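Local coordinates for protein ricin B-related lectin (Polyporus squamosus, PDB 5MUA) that binds galactose through a beta-trefoil lectin domain that is joined to a papain-like, calcium-binding protease domain inhibited by E-64, at residues Trp106-Leu120 with Val130-Trp144. Sequence-based numbering, arbitrary orientation. Where two conformers were deposited one is given.
Sequences WKIKSKETGTFVTLL and VVGWQNITNNTSQNW
Strand 116-120 runs antiparallel to strand 130-133 as a hairpin of the ricin-type beta-trefoil. Phe116 pairs with Trp133 and Thr118 with Val131 as hydrogen-bonded pairs, the bond from Phe116 N to Trp133 O measuring 2.8 Å. After Trp133 the chain loops back across the hairpin, and its turn at 140-143 delivers Ser141 O to Leu119 N (3.0 Å, nearly straight at 175°).

Gln142 ties that loop down. With CG anti to its own carbonyl carbon (chi1 -50°) and the chain extended beyond, its amide lies over Thr118 and beside Phe116 CB. NE2 donates to Thr118 OG1 at 3.0 Å and also to Gln134 O, while OE1 receives Lys107 NZ and Ile136 N from opposite faces of its plane, so four bonds fix the amide's rotation. Thr118 OG1 in turn donates a hydrogen bond to Phe116 O, which Trp133 N reaches from the other face. The bent Lys107 chain sets NZ over the centre of the Phe116 ring, 3.8 Å above its plane.

On the hairpin's other face, Val117 CG1 meets Val130 CG1 and CZ2 of Trp144, whose indole also packs on Ile11 and Ser13 of strand 7-13. Ile108 CD1 sits over the five-membered ring of this indole in a CH-pi contact, and in the ring plane NE1 donates to Val117 O at 3.0 Å, approaching from above the carbonyl plane.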
loop_
_atom_site.group_PDB
_atom_site.type_symbol
_atom_site.label_atom_id
_atom_site.label_comp_id
_atom_site.label_asym_id
_atom_site.label_seq_id
_atom_site.Cartn_x
_atom_site.Cartn_y
_atom_site.Cartn_z
ATOM N N TRP B 106 -8.732 2.316 -39.765
ATOM C CA TRP B 106 -9.649 1.396 -38.945
ATOM C C TRP B 106 -11.182 1.657 -38.954
ATOM O O TRP B 106 -11.628 2.766 -38.788
ATOM C CB TRP B 106 -9.237 1.334 -37.452
ATOM C CG TRP B 106 -7.827 0.900 -37.281
ATOM C CD1 TRP B 106 -6.701 1.700 -37.255
ATOM C CD2 TRP B 106 -7.362 -0.445 -37.154
ATOM N NE1 TRP B 106 -5.559 0.913 -37.127
ATOM C CE2 TRP B 106 -5.932 -0.402 -37.076
ATOM C CE3 TRP B 106 -7.997 -1.670 -37.057
ATOM C CZ2 TRP B 106 -5.149 -1.552 -36.953
ATOM C CZ3 TRP B 106 -7.190 -2.856 -36.932
ATOM C CH2 TRP B 106 -5.789 -2.772 -36.905
ATOM N N LYS B 107 -11.963 0.598 -38.971
ATOM C CA LYS B 107 -13.412 0.722 -38.824
ATOM C C LYS B 107 -13.915 -0.166 -37.669
ATOM O O LYS B 107 -13.234 -1.172 -37.328
ATOM C CB LYS B 107 -14.117 0.336 -40.133
ATOM C CG LYS B 107 -13.763 1.307 -41.273
ATOM C CD LYS B 107 -14.552 1.098 -42.556
ATOM C CE LYS B 107 -15.947 1.608 -42.355
ATOM N NZ LYS B 107 -16.735 1.666 -43.596
ATOM N N ILE B 108 -15.120 0.171 -37.166
ATOM C CA ILE B 108 -15.750 -0.538 -36.023
ATOM C C ILE B 108 -17.163 -0.962 -36.495
ATOM O O ILE B 108 -18.080 -0.156 -36.591
ATOM C CB ILE B 108 -15.862 0.347 -34.782
ATOM C CG1 ILE B 108 -14.523 1.047 -34.485
ATOM C CG2 ILE B 108 -16.340 -0.462 -33.582
ATOM C CD1 ILE B 108 -14.646 2.130 -33.441
ATOM N N LYS B 109 -17.347 -2.270 -36.702
ATOM C CA LYS B 109 -18.577 -2.766 -37.283
ATOM C C LYS B 109 -19.307 -3.634 -36.294
ATOM O O LYS B 109 -18.685 -4.506 -35.669
ATOM C CB LYS B 109 -18.249 -3.609 -38.502
ATOM C CG LYS B 109 -19.493 -4.136 -39.252
ATOM C CD LYS B 109 -19.081 -4.884 -40.466
ATOM C CE LYS B 109 -18.469 -6.166 -40.083
ATOM N NZ LYS B 109 -18.346 -7.126 -41.219
ATOM N N SER B 110 -20.607 -3.380 -36.157
ATOM C CA SER B 110 -21.482 -4.222 -35.274
ATOM C C SER B 110 -21.591 -5.644 -35.826
ATOM O O SER B 110 -21.912 -5.833 -37.025
ATOM C CB SER B 110 -22.846 -3.619 -35.151
ATOM O OG SER B 110 -23.734 -4.580 -34.575
ATOM N N LYS B 111 -21.290 -6.635 -34.995
ATOM C CA LYS B 111 -21.366 -8.046 -35.443
ATOM C C LYS B 111 -22.816 -8.324 -35.792
ATOM O O LYS B 111 -23.086 -9.073 -36.727
ATOM C CB LYS B 111 -20.961 -9.009 -34.319
ATOM C CG LYS B 111 -21.003 -10.477 -34.760
ATOM C CD LYS B 111 -20.844 -11.394 -33.610
ATOM C CE LYS B 111 -21.030 -12.899 -33.955
ATOM N NZ LYS B 111 -21.047 -13.550 -32.603
ATOM N N GLU B 112 -23.750 -7.741 -35.066
ATOM C CA GLU B 112 -25.152 -8.053 -35.319
ATOM C C GLU B 112 -25.612 -7.548 -36.668
ATOM O O GLU B 112 -26.189 -8.323 -37.445
ATOM C CB GLU B 112 -26.028 -7.485 -34.249
ATOM C CG GLU B 112 -27.530 -7.264 -34.376
ATOM C CD GLU B 112 -28.300 -8.505 -34.102
ATOM O OE1 GLU B 112 -29.474 -8.529 -34.479
ATOM O OE2 GLU B 112 -27.724 -9.406 -33.470
ATOM N N THR B 113 -25.305 -6.284 -36.963
ATOM C CA THR B 113 -25.908 -5.608 -38.108
ATOM C C THR B 113 -25.065 -5.415 -39.314
ATOM O O THR B 113 -25.606 -5.185 -40.378
ATOM C CB THR B 113 -26.432 -4.244 -37.692
ATOM O OG1 THR B 113 -25.332 -3.415 -37.333
ATOM C CG2 THR B 113 -27.422 -4.340 -36.571
ATOM N N GLY B 114 -23.741 -5.532 -39.209
ATOM C CA GLY B 114 -22.874 -5.085 -40.272
ATOM C C GLY B 114 -22.842 -3.592 -40.455
ATOM O O GLY B 114 -22.236 -3.136 -41.434
ATOM N N THR B 115 -23.511 -2.799 -39.599
ATOM C CA THR B 115 -23.391 -1.332 -39.691
ATOM C C THR B 115 -22.248 -0.832 -38.844
ATOM O O THR B 115 -21.735 -1.540 -37.952
ATOM C CB THR B 115 -24.688 -0.607 -39.335
ATOM O OG1 THR B 115 -25.064 -0.898 -38.000
ATOM C CG2 THR B 115 -25.841 -1.063 -40.256
ATOM N N PHE B 116 -21.797 0.369 -39.152
ATOM C CA PHE B 116 -20.524 0.884 -38.626
ATOM C C PHE B 116 -20.724 2.028 -37.670
ATOM O O PHE B 116 -21.620 2.864 -37.839
ATOM C CB PHE B 116 -19.628 1.359 -39.773
ATOM C CG PHE B 116 -19.219 0.261 -40.697
ATOM C CD1 PHE B 116 -18.138 -0.502 -40.436
ATOM C CD2 PHE B 116 -19.962 -0.014 -41.844
ATOM C CE1 PHE B 116 -17.747 -1.542 -41.289
ATOM C CE2 PHE B 116 -19.587 -1.065 -42.699
ATOM C CZ PHE B 116 -18.461 -1.797 -42.437
ATOM N N VAL B 117 -19.845 2.108 -36.675
ATOM C CA VAL B 117 -19.850 3.260 -35.807
ATOM C C VAL B 117 -19.450 4.501 -36.661
ATOM O O VAL B 117 -18.382 4.491 -37.319
ATOM C CB VAL B 117 -18.785 3.099 -34.679
ATOM C CG1 VAL B 117 -18.684 4.345 -33.814
ATOM C CG2 VAL B 117 -19.045 1.886 -33.832
ATOM N N THR B 118 -20.256 5.541 -36.575
ATOM C CA THR B 118 -20.218 6.661 -37.485
ATOM C C THR B 118 -20.335 7.954 -36.759
ATOM O O THR B 118 -21.138 8.083 -35.902
ATOM C CB THR B 118 -21.367 6.516 -38.510
ATOM O OG1 THR B 118 -21.307 5.203 -39.133
ATOM C CG2 THR B 118 -21.372 7.636 -39.528
ATOM N N LEU B 119 -19.494 8.932 -37.088
ATOM C CA LEU B 119 -19.609 10.293 -36.539
ATOM C C LEU B 119 -20.548 11.059 -37.464
ATOM O O LEU B 119 -20.244 11.225 -38.629
ATOM C CB LEU B 119 -18.230 10.953 -36.492
ATOM C CG LEU B 119 -18.244 12.386 -35.989
ATOM C CD1 LEU B 119 -18.949 12.507 -34.673
ATOM C CD2 LEU B 119 -16.824 12.887 -35.816
ATOM N N LEU B 120 -21.731 11.360 -37.007
ATOM C CA LEU B 120 -22.784 12.027 -37.849
ATOM C C LEU B 120 -22.885 13.542 -37.505
ATOM O O LEU B 120 -22.974 13.924 -36.323
ATOM C CB LEU B 120 -24.111 11.353 -37.560
ATOM C CG LEU B 120 -25.395 11.826 -38.221
ATOM C CD1 LEU B 120 -25.280 11.583 -39.708
ATOM C CD2 LEU B 120 -26.632 11.179 -37.600
ATOM N N VAL B 130 -22.931 9.989 -32.428
ATOM C CA VAL B 130 -22.272 8.746 -32.755
ATOM C C VAL B 130 -23.315 7.702 -32.946
ATOM O O VAL B 130 -24.031 7.363 -32.021
ATOM C CB VAL B 130 -21.328 8.300 -31.588
ATOM C CG1 VAL B 130 -20.619 7.013 -31.964
ATOM C CG2 VAL B 130 -20.317 9.418 -31.296
ATOM N N VAL B 131 -23.390 7.168 -34.164
ATOM C CA VAL B 131 -24.540 6.350 -34.570
ATOM C C VAL B 131 -24.053 5.154 -35.370
ATOM O O VAL B 131 -22.897 5.111 -35.856
ATOM C CB VAL B 131 -25.568 7.127 -35.432
ATOM C CG1 VAL B 131 -26.157 8.292 -34.603
ATOM C CG2 VAL B 131 -24.928 7.612 -36.755
ATOM N N GLY B 132 -24.934 4.170 -35.530
ATOM C CA GLY B 132 -24.683 3.117 -36.509
ATOM C C GLY B 132 -25.225 3.571 -37.868
ATOM O O GLY B 132 -26.306 4.214 -37.938
ATOM N N TRP B 133 -24.493 3.201 -38.907
ATOM C CA TRP B 133 -24.822 3.594 -40.277
ATOM C C TRP B 133 -24.245 2.532 -41.232
ATOM O O TRP B 133 -23.168 1.963 -41.024
ATOM C CB TRP B 133 -24.210 4.964 -40.591
ATOM C CG TRP B 133 -24.984 5.723 -41.731
ATOM C CD1 TRP B 133 -24.874 5.505 -43.104
ATOM C CD2 TRP B 133 -25.956 6.725 -41.569
ATOM N NE1 TRP B 133 -25.734 6.323 -43.772
ATOM C CE2 TRP B 133 -26.374 7.126 -42.880
ATOM C CE3 TRP B 133 -26.485 7.405 -40.452
ATOM C CZ2 TRP B 133 -27.304 8.112 -43.078
ATOM C CZ3 TRP B 133 -27.406 8.369 -40.639
ATOM C CH2 TRP B 133 -27.838 8.726 -41.951
ATOM N N GLN B 134 -24.966 2.293 -42.322
ATOM C CA GLN B 134 -24.418 1.431 -43.371
ATOM C C GLN B 134 -23.075 1.970 -43.902
ATOM O O GLN B 134 -22.685 3.112 -43.693
ATOM C CB GLN B 134 -25.439 1.279 -44.517
ATOM C CG GLN B 134 -25.692 2.563 -45.255
ATOM C CD GLN B 134 -26.707 2.382 -46.410
ATOM O OE1 GLN B 134 -26.390 1.815 -47.438
ATOM N NE2 GLN B 134 -27.901 2.850 -46.198
ATOM N N ASN B 135 -22.367 1.124 -44.597
ATOM C CA ASN B 135 -21.103 1.540 -45.203
ATOM C C ASN B 135 -21.200 2.847 -45.982
ATOM O O ASN B 135 -22.111 3.036 -46.800
ATOM C CB ASN B 135 -20.522 0.423 -46.085
ATOM C CG ASN B 135 -19.088 0.721 -46.553
ATOM O OD1 ASN B 135 -18.276 1.257 -45.820
ATOM N ND2 ASN B 135 -18.799 0.384 -47.787
ATOM N N ILE B 136 -20.297 3.754 -45.675
ATOM C CA ILE B 136 -20.171 5.054 -46.316
ATOM C C ILE B 136 -18.879 5.092 -47.077
ATOM O O ILE B 136 -17.840 4.823 -46.506
ATOM C CB ILE B 136 -20.208 6.177 -45.300
ATOM C CG1 ILE B 136 -21.628 6.297 -44.717
ATOM C CG2 ILE B 136 -19.793 7.551 -45.948
ATOM C CD1 ILE B 136 -21.784 7.300 -43.572
ATOM N N THR B 137 -18.938 5.484 -48.349
ATOM C CA THR B 137 -17.736 5.546 -49.213
ATOM C C THR B 137 -17.365 6.978 -49.615
ATOM O O THR B 137 -16.275 7.187 -50.129
ATOM C CB THR B 137 -17.890 4.690 -50.479
ATOM O OG1 THR B 137 -19.087 5.080 -51.146
ATOM C CG2 THR B 137 -18.004 3.165 -50.105
ATOM N N ASN B 138 -18.252 7.943 -49.401
ATOM C CA ASN B 138 -17.999 9.340 -49.832
ATOM C C ASN B 138 -17.507 10.282 -48.727
ATOM O O ASN B 138 -17.265 11.474 -48.938
ATOM C CB ASN B 138 -19.206 9.874 -50.578
ATOM C CG ASN B 138 -20.400 10.159 -49.678
ATOM O OD1 ASN B 138 -20.441 9.767 -48.497
ATOM N ND2 ASN B 138 -21.392 10.798 -50.242
ATOM N N ASN B 139 -17.261 9.731 -47.526
ATOM C CA ASN B 139 -16.523 10.455 -46.523
ATOM C C ASN B 139 -15.845 9.492 -45.550
ATOM O O ASN B 139 -16.031 8.267 -45.664
ATOM C CB ASN B 139 -17.416 11.520 -45.846
ATOM C CG ASN B 139 -18.496 10.922 -44.914
ATOM O OD1 ASN B 139 -18.241 9.998 -44.154
ATOM N ND2 ASN B 139 -19.670 11.502 -44.946
ATOM N N THR B 140 -15.088 10.054 -44.604
ATOM C CA THR B 140 -14.311 9.256 -43.685
ATOM C C THR B 140 -14.933 9.172 -42.285
ATOM O O THR B 140 -14.224 8.861 -41.346
ATOM C CB THR B 140 -12.857 9.694 -43.620
ATOM O OG1 THR B 140 -12.794 11.033 -43.204
ATOM C CG2 THR B 140 -12.177 9.504 -44.923
ATOM N N SER B 141 -16.223 9.451 -42.173
ATOM C CA SER B 141 -16.899 9.529 -40.886
ATOM C C SER B 141 -16.925 8.197 -40.138
ATOM O O SER B 141 -17.203 8.187 -38.933
ATOM C CB SER B 141 -18.334 10.077 -41.059
ATOM O OG SER B 141 -19.158 9.128 -41.785
ATOM N N GLN B 142 -16.682 7.089 -40.819
ATOM C CA GLN B 142 -16.613 5.796 -40.174
ATOM C C GLN B 142 -15.193 5.326 -39.862
ATOM O O GLN B 142 -14.979 4.150 -39.487
ATOM C CB GLN B 142 -17.339 4.737 -40.998
ATOM C CG GLN B 142 -18.724 5.185 -41.384
ATOM C CD GLN B 142 -19.536 4.180 -42.142
ATOM O OE1 GLN B 142 -19.045 3.484 -43.019
ATOM N NE2 GLN B 142 -20.818 4.169 -41.853
ATOM N N ASN B 143 -14.216 6.246 -39.984
ATOM C CA ASN B 143 -12.830 5.846 -39.807
ATOM C C ASN B 143 -12.405 6.412 -38.449
ATOM O O ASN B 143 -12.698 7.580 -38.117
ATOM C CB ASN B 143 -11.953 6.446 -40.879
ATOM C CG ASN B 143 -12.223 5.849 -42.248
ATOM O OD1 ASN B 143 -12.933 4.844 -42.384
ATOM N ND2 ASN B 143 -11.629 6.458 -43.268
ATOM N N TRP B 144 -11.667 5.592 -37.746
ATOM C CA TRP B 144 -11.271 5.893 -36.322
ATOM C C TRP B 144 -9.792 5.515 -36.204
ATOM O O TRP B 144 -9.321 4.597 -36.873
ATOM C CB TRP B 144 -12.122 5.031 -35.358
ATOM C CG TRP B 144 -13.564 5.318 -35.495
ATOM C CD1 TRP B 144 -14.419 4.669 -36.321
ATOM C CD2 TRP B 144 -14.305 6.373 -34.901
ATOM N NE1 TRP B 144 -15.670 5.260 -36.272
ATOM C CE2 TRP B 144 -15.612 6.314 -35.419
ATOM C CE3 TRP B 144 -13.986 7.416 -34.011
ATOM C CZ2 TRP B 144 -16.589 7.209 -35.048
ATOM C CZ3 TRP B 144 -14.940 8.284 -33.646
ATOM C CH2 TRP B 144 -16.241 8.206 -34.161
HETATM O O HOH W 1 -7.853 4.563 -39.653
HETATM O O HOH W 2 -16.552 2.426 -38.186
#